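Local coordinates for protein autotransporter adhesin/invasin TibA (Escherichia coli, PDB 4Q1Q) that mediates bacterial adhesion to and invasion of human intestinal epithelial cells, promotes cell aggregation and biofilm formation, and is represented here by a heptosylated beta-helix fragment of its passenger region, at residues Val264-Asn267 and Ala271-Thr274; Thr205-Ser208 and Arg214-Val217. All coordinates share one frame; numbering follows the deposited sequence.

How the contacts relate
Both contacts span a corner of a beta-helix coil, and in both an extended glutamine carboxamide meets a branched side chain. Contact 2 lies in the filled interior of the stack and is buried; there an amide nitrogen lies close to a threonine hydroxyl and methyl, while Thr205 meets heptose outside. Contact 1 belongs to the last coils of the modelled chain, a surface place at the end of the stack, where an amide meets a valine methyl. Strands 214-217 and 271-273 share one parallel face; the broken strands 203-209 and 260-266 each run round a corner between the other faces. The contact centres are about 15 Å apart, and their nearest atoms about 11 Å.

Contact 1 of 2, residues Val264-Asn267 and Ala271-Thr274; sequences VIQN and AVIT
Gln266 NE2 reaches Val272 across the contact and is held there by a hydrogen bond to the carbonyl oxygen of Gly270, in the turn that joins the two strands. So placed, it lies 3.4 Å from Val272 CG2, and the same methyl is 3.6 Å from Gln266 CD. CG2 therefore sits over one face of the carboxamide, covering its carbon and nitrogen. Gln266 OE1 is more distant, 3.9 Å from Val272 CG2. The backbone nitrogen of Val272 also comes near, 3.5 Å from Gln266 NE2, but both are donors, so no bond joins them.

The torsions explain the reach. Gln266 CG lies opposite the backbone N (chi1 180°), and the chain stays extended beyond it. The backbones are nearest at Gln266 and Ala271, whose CA atoms are 7.6 Å apart. In Val272 it is CG2, placed beside the backbone N, that turns to the amide. The touch is van der Waals on a hydrophobic methyl; the polar grip on the amide comes from the turn. With Gln266 exposed, this is a small surface contact, burying 132 Å² over both segments.

The arrangement is a corner of a parallel beta-helix, the fold of autotransporter passengers, in which consecutive strands lie on different faces of one coil. Val264 points to the same side and rests on Leu253 and Ile247, and Val272 also touches Ile247. Backbone bonds from Ile265 to Thr245 and Ile247 pair strand 260-266 with strand 241-247 of the preceding coil, while Ala271 bonds to Gly251 beside strand 252-255. Strand 271-273 is the outermost of its parallel face at this end of the chain, next to 252-255; the chain then returns, Ser281 bonding to the Val264 backbone and Val280 touching Val264 and Thr274.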
loop_
_atom_site.group_PDB
_atom_site.type_symbol
_atom_site.label_atom_id
_atom_site.label_comp_id
_atom_site.label_asym_id
_atom_site.label_seq_id
_atom_site.Cartn_x
_atom_site.Cartn_y
_atom_site.Cartn_z
ATOM N N VAL A 264 -29.651 4.390 -0.085
ATOM C CA VAL A 264 -29.346 3.998 1.278
ATOM C C VAL A 264 -30.271 2.891 1.754
ATOM O O VAL A 264 -31.478 3.013 1.651
ATOM C CB VAL A 264 -29.437 5.184 2.262
ATOM C CG1 VAL A 264 -29.268 4.677 3.680
ATOM C CG2 VAL A 264 -28.356 6.206 1.942
ATOM N N ILE A 265 -29.684 1.861 2.352
ATOM C CA ILE A 265 -30.448 0.762 2.917
ATOM C C ILE A 265 -30.251 0.896 4.419
ATOM O O ILE A 265 -29.197 0.593 4.974
ATOM C CB ILE A 265 -30.003 -0.641 2.436
ATOM C CG1 ILE A 265 -30.059 -0.729 0.908
ATOM C CG2 ILE A 265 -30.889 -1.726 3.038
ATOM C CD1 ILE A 265 -29.240 -1.861 0.317
ATOM N N GLN A 266 -31.322 1.327 5.073
ATOM C CA GLN A 266 -31.262 1.557 6.502
ATOM C C GLN A 266 -31.969 0.433 7.228
ATOM O O GLN A 266 -33.190 0.448 7.294
ATOM C CB GLN A 266 -31.961 2.872 6.845
ATOM C CG GLN A 266 -31.913 3.130 8.341
ATOM C CD GLN A 266 -32.195 4.571 8.690
ATOM O OE1 GLN A 266 -32.925 5.262 7.978
ATOM N NE2 GLN A 266 -31.665 4.997 9.833
ATOM N N ASN A 267 -31.220 -0.526 7.757
ATOM C CA ASN A 267 -31.808 -1.533 8.626
ATOM C C ASN A 267 -32.285 -0.952 9.956
ATOM O O ASN A 267 -31.861 0.119 10.399
ATOM C CB ASN A 267 -30.812 -2.638 8.986
ATOM C CG ASN A 267 -30.324 -3.441 7.800
ATOM O OD1 ASN A 267 -30.866 -3.404 6.693
ATOM N ND2 ASN A 267 -29.223 -4.141 8.034
ATOM N N ALA A 271 -28.313 3.866 12.402
ATOM C CA ALA A 271 -28.432 5.318 12.532
ATOM C C ALA A 271 -28.087 6.075 11.258
ATOM O O ALA A 271 -27.068 5.797 10.610
ATOM C CB ALA A 271 -27.525 5.783 13.651
ATOM N N VAL A 272 -28.982 6.984 10.875
ATOM C CA VAL A 272 -28.684 7.954 9.831
ATOM C C VAL A 272 -28.917 9.359 10.392
ATOM O O VAL A 272 -29.968 9.656 10.964
ATOM C CB VAL A 272 -29.529 7.767 8.563
ATOM C CG1 VAL A 272 -29.262 8.872 7.550
ATOM C CG2 VAL A 272 -29.239 6.418 7.933
ATOM N N ILE A 273 -27.910 10.201 10.191
ATOM C CA ILE A 273 -27.891 11.580 10.644
ATOM C C ILE A 273 -27.735 12.526 9.471
ATOM O O ILE A 273 -26.799 12.385 8.685
ATOM C CB ILE A 273 -26.696 11.826 11.571
ATOM C CG1 ILE A 273 -26.772 10.845 12.732
ATOM C CG2 ILE A 273 -26.724 13.256 12.099
ATOM C CD1 ILE A 273 -25.597 10.922 13.691
ATOM N N THR A 274 -28.652 13.475 9.326
ATOM C CA THR A 274 -28.559 14.415 8.213
ATOM C C THR A 274 -28.594 15.819 8.792
ATOM O O THR A 274 -29.109 16.002 9.898
ATOM C CB THR A 274 -29.725 14.284 7.220
ATOM O OG1 THR A 274 -30.949 14.408 7.948
ATOM C CG2 THR A 274 -29.685 12.938 6.500
#

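Contact 2 of 2, residues Thr205-Ser208 and Arg214-Val217; sequences TGTS and RQYV. With 289 (D-glycero-alpha-D-manno-heptopyranose), chain R; 289 (D-glycero-alpha-D-manno-heptopyranose), chain S.
The flat carboxamide of Gln215 meets Thr207, whose methyl lies over one face at the nitrogen end and whose hydroxyl approaches the nitrogen from nearer the amide plane, though tilted out of it. Thr207 CG2 is 3.6 Å from Gln215 NE2, and Thr207 OG1 is 3.3 Å from the same nitrogen. At the other end of the amide, Gln215 OE1 accepts a hydrogen bond from NE2 of Gln234, which fixes which way round the group sits. Gln234 lies in the neighbouring strand 233-236, so the two glutamines are joined from coil to coil inside the beta-helix. Gln215 extends straight across the interior, CG opposite the backbone N (chi1 -178°), while Thr207 comes to meet it from the far wall. Met197 of the preceding coil touches both residues.

Gly206 turns the corner between two faces with a positive phi of 61°, and on its other side Thr205 points away from strand 214-217, to the sugars. Thr205 OG1 is hydrogen-bonded to O3 of the chain R heptose at 2.6 Å; either hydroxyl could be the donor. Thr205 CG2 lies 3.5 Å from O3 of the chain S heptose. Heptose hydrogen bonds from Ser222 and Thr224 extend this surface to the next coil.

Two threonines separated by a single glycine thus face differently, Thr207 inward and Thr205 outward. Inside, a buried amide is oriented by a glutamine partner and partly covered by a methyl; outside, hydroxyls share hydrogen bonds with heptose, consistent with a glycosylated adhesin.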
loop_
_atom_site.group_PDB
_atom_site.type_symbol
_atom_site.label_atom_id
_atom_site.label_comp_id
_atom_site.label_asym_id
_atom_site.label_seq_id
_atom_site.Cartn_x
_atom_site.Cartn_y
_atom_site.Cartn_z
ATOM N N THR A 205 -15.063 1.339 -3.533
ATOM C CA THR A 205 -16.132 0.412 -3.864
ATOM C C THR A 205 -16.010 -0.780 -2.944
ATOM O O THR A 205 -14.897 -1.206 -2.636
ATOM C CB THR A 205 -16.063 -0.133 -5.301
ATOM O OG1 THR A 205 -14.789 -0.758 -5.521
ATOM C CG2 THR A 205 -16.243 0.980 -6.312
ATOM N N GLY A 206 -17.155 -1.295 -2.508
ATOM C CA GLY A 206 -17.170 -2.536 -1.732
ATOM C C GLY A 206 -16.407 -2.436 -0.428
ATOM O O GLY A 206 -15.714 -3.366 -0.021
ATOM N N THR A 207 -16.549 -1.290 0.227
ATOM C CA THR A 207 -16.020 -1.082 1.566
ATOM C C THR A 207 -16.899 -1.767 2.606
ATOM O O THR A 207 -18.129 -1.743 2.524
ATOM C CB THR A 207 -15.973 0.428 1.885
ATOM O OG1 THR A 207 -15.334 1.119 0.807
ATOM C CG2 THR A 207 -15.195 0.718 3.150
ATOM N N SER A 208 -16.246 -2.344 3.604
ATOM C CA SER A 208 -16.915 -2.849 4.793
ATOM C C SER A 208 -16.332 -2.150 6.011
ATOM O O SER A 208 -15.114 -2.131 6.183
ATOM C CB SER A 208 -16.700 -4.362 4.909
ATOM O OG SER A 208 -17.007 -4.972 3.667
ATOM N N ARG A 214 -13.788 3.781 10.529
ATOM C CA ARG A 214 -14.432 4.964 9.944
ATOM C C ARG A 214 -14.010 5.216 8.495
ATOM O O ARG A 214 -12.838 5.093 8.139
ATOM C CB ARG A 214 -14.121 6.212 10.783
ATOM C CG ARG A 214 -14.945 6.407 12.055
ATOM C CD ARG A 214 -14.363 5.709 13.274
ATOM N NE ARG A 214 -15.134 5.908 14.504
ATOM C CZ ARG A 214 -16.153 5.161 14.925
ATOM N NH1 ARG A 214 -16.628 4.148 14.207
ATOM N NH2 ARG A 214 -16.746 5.461 16.075
ATOM N N GLN A 215 -14.978 5.592 7.664
ATOM C CA GLN A 215 -14.689 6.088 6.329
ATOM C C GLN A 215 -15.134 7.544 6.293
ATOM O O GLN A 215 -16.249 7.860 6.684
ATOM C CB GLN A 215 -15.443 5.311 5.259
ATOM C CG GLN A 215 -15.159 5.750 3.828
ATOM C CD GLN A 215 -16.059 5.010 2.855
ATOM O OE1 GLN A 215 -17.270 5.239 2.819
ATOM N NE2 GLN A 215 -15.468 4.142 2.033
ATOM N N TYR A 216 -14.261 8.395 5.766
ATOM C CA TYR A 216 -14.521 9.820 5.671
ATOM C C TYR A 216 -14.570 10.244 4.214
ATOM O O TYR A 216 -13.562 10.165 3.526
ATOM C CB TYR A 216 -13.397 10.570 6.380
ATOM C CG TYR A 216 -13.133 10.139 7.804
ATOM C CD1 TYR A 216 -13.907 10.604 8.863
ATOM C CD2 TYR A 216 -12.060 9.312 8.091
ATOM C CE1 TYR A 216 -13.645 10.232 10.174
ATOM C CE2 TYR A 216 -11.779 8.945 9.393
ATOM C CZ TYR A 216 -12.584 9.386 10.419
ATOM O OH TYR A 216 -12.276 8.938 11.674
ATOM N N VAL A 217 -15.736 10.670 3.741
ATOM C CA VAL A 217 -15.874 11.017 2.337
ATOM C C VAL A 217 -15.865 12.538 2.205
ATOM O O VAL A 217 -16.813 13.226 2.558
ATOM C CB VAL A 217 -17.148 10.395 1.739
ATOM C CG1 VAL A 217 -17.221 10.610 0.237
ATOM C CG2 VAL A 217 -17.155 8.903 2.058
HETATM O O7 289 R . -8.765 -2.408 -11.089
HETATM C C7 289 R . -8.583 -1.365 -10.122
HETATM C C6 289 R . -9.333 -0.086 -10.499
HETATM O O6 289 R . -9.979 -0.241 -11.771
HETATM C C5 289 R . -10.335 0.399 -9.440
HETATM O O5 289 R . -10.917 1.631 -9.871
HETATM C C1 289 R . -11.487 2.316 -8.751
HETATM C C2 289 R . -12.790 1.634 -8.333
HETATM O O2 289 R . -13.834 1.777 -9.307
HETATM C C3 289 R . -12.429 0.177 -8.021
HETATM O O3 289 R . -13.662 -0.533 -7.829
HETATM C C4 289 R . -11.534 -0.480 -9.079
HETATM O O4 289 R . -11.088 -1.738 -8.558
HETATM O O7 289 S . -14.231 7.584 -10.859
HETATM C C7 289 S . -14.991 8.441 -9.999
HETATM C C6 289 S . -16.266 7.777 -9.469
HETATM O O6 289 S . -17.282 7.795 -10.480
HETATM C C5 289 S . -16.019 6.373 -8.902
HETATM O O5 289 S . -16.003 6.631 -7.495
HETATM C C1 289 S . -15.809 5.474 -6.680
HETATM C C2 289 S . -17.138 4.749 -6.807
HETATM O O2 289 S . -18.255 5.644 -6.703
HETATM C C3 289 S . -17.018 4.134 -8.195
HETATM O O3 289 S . -18.059 3.172 -8.359
HETATM C C4 289 S . -17.047 5.277 -9.209
HETATM O O4 289 S . -16.819 4.669 -10.480
#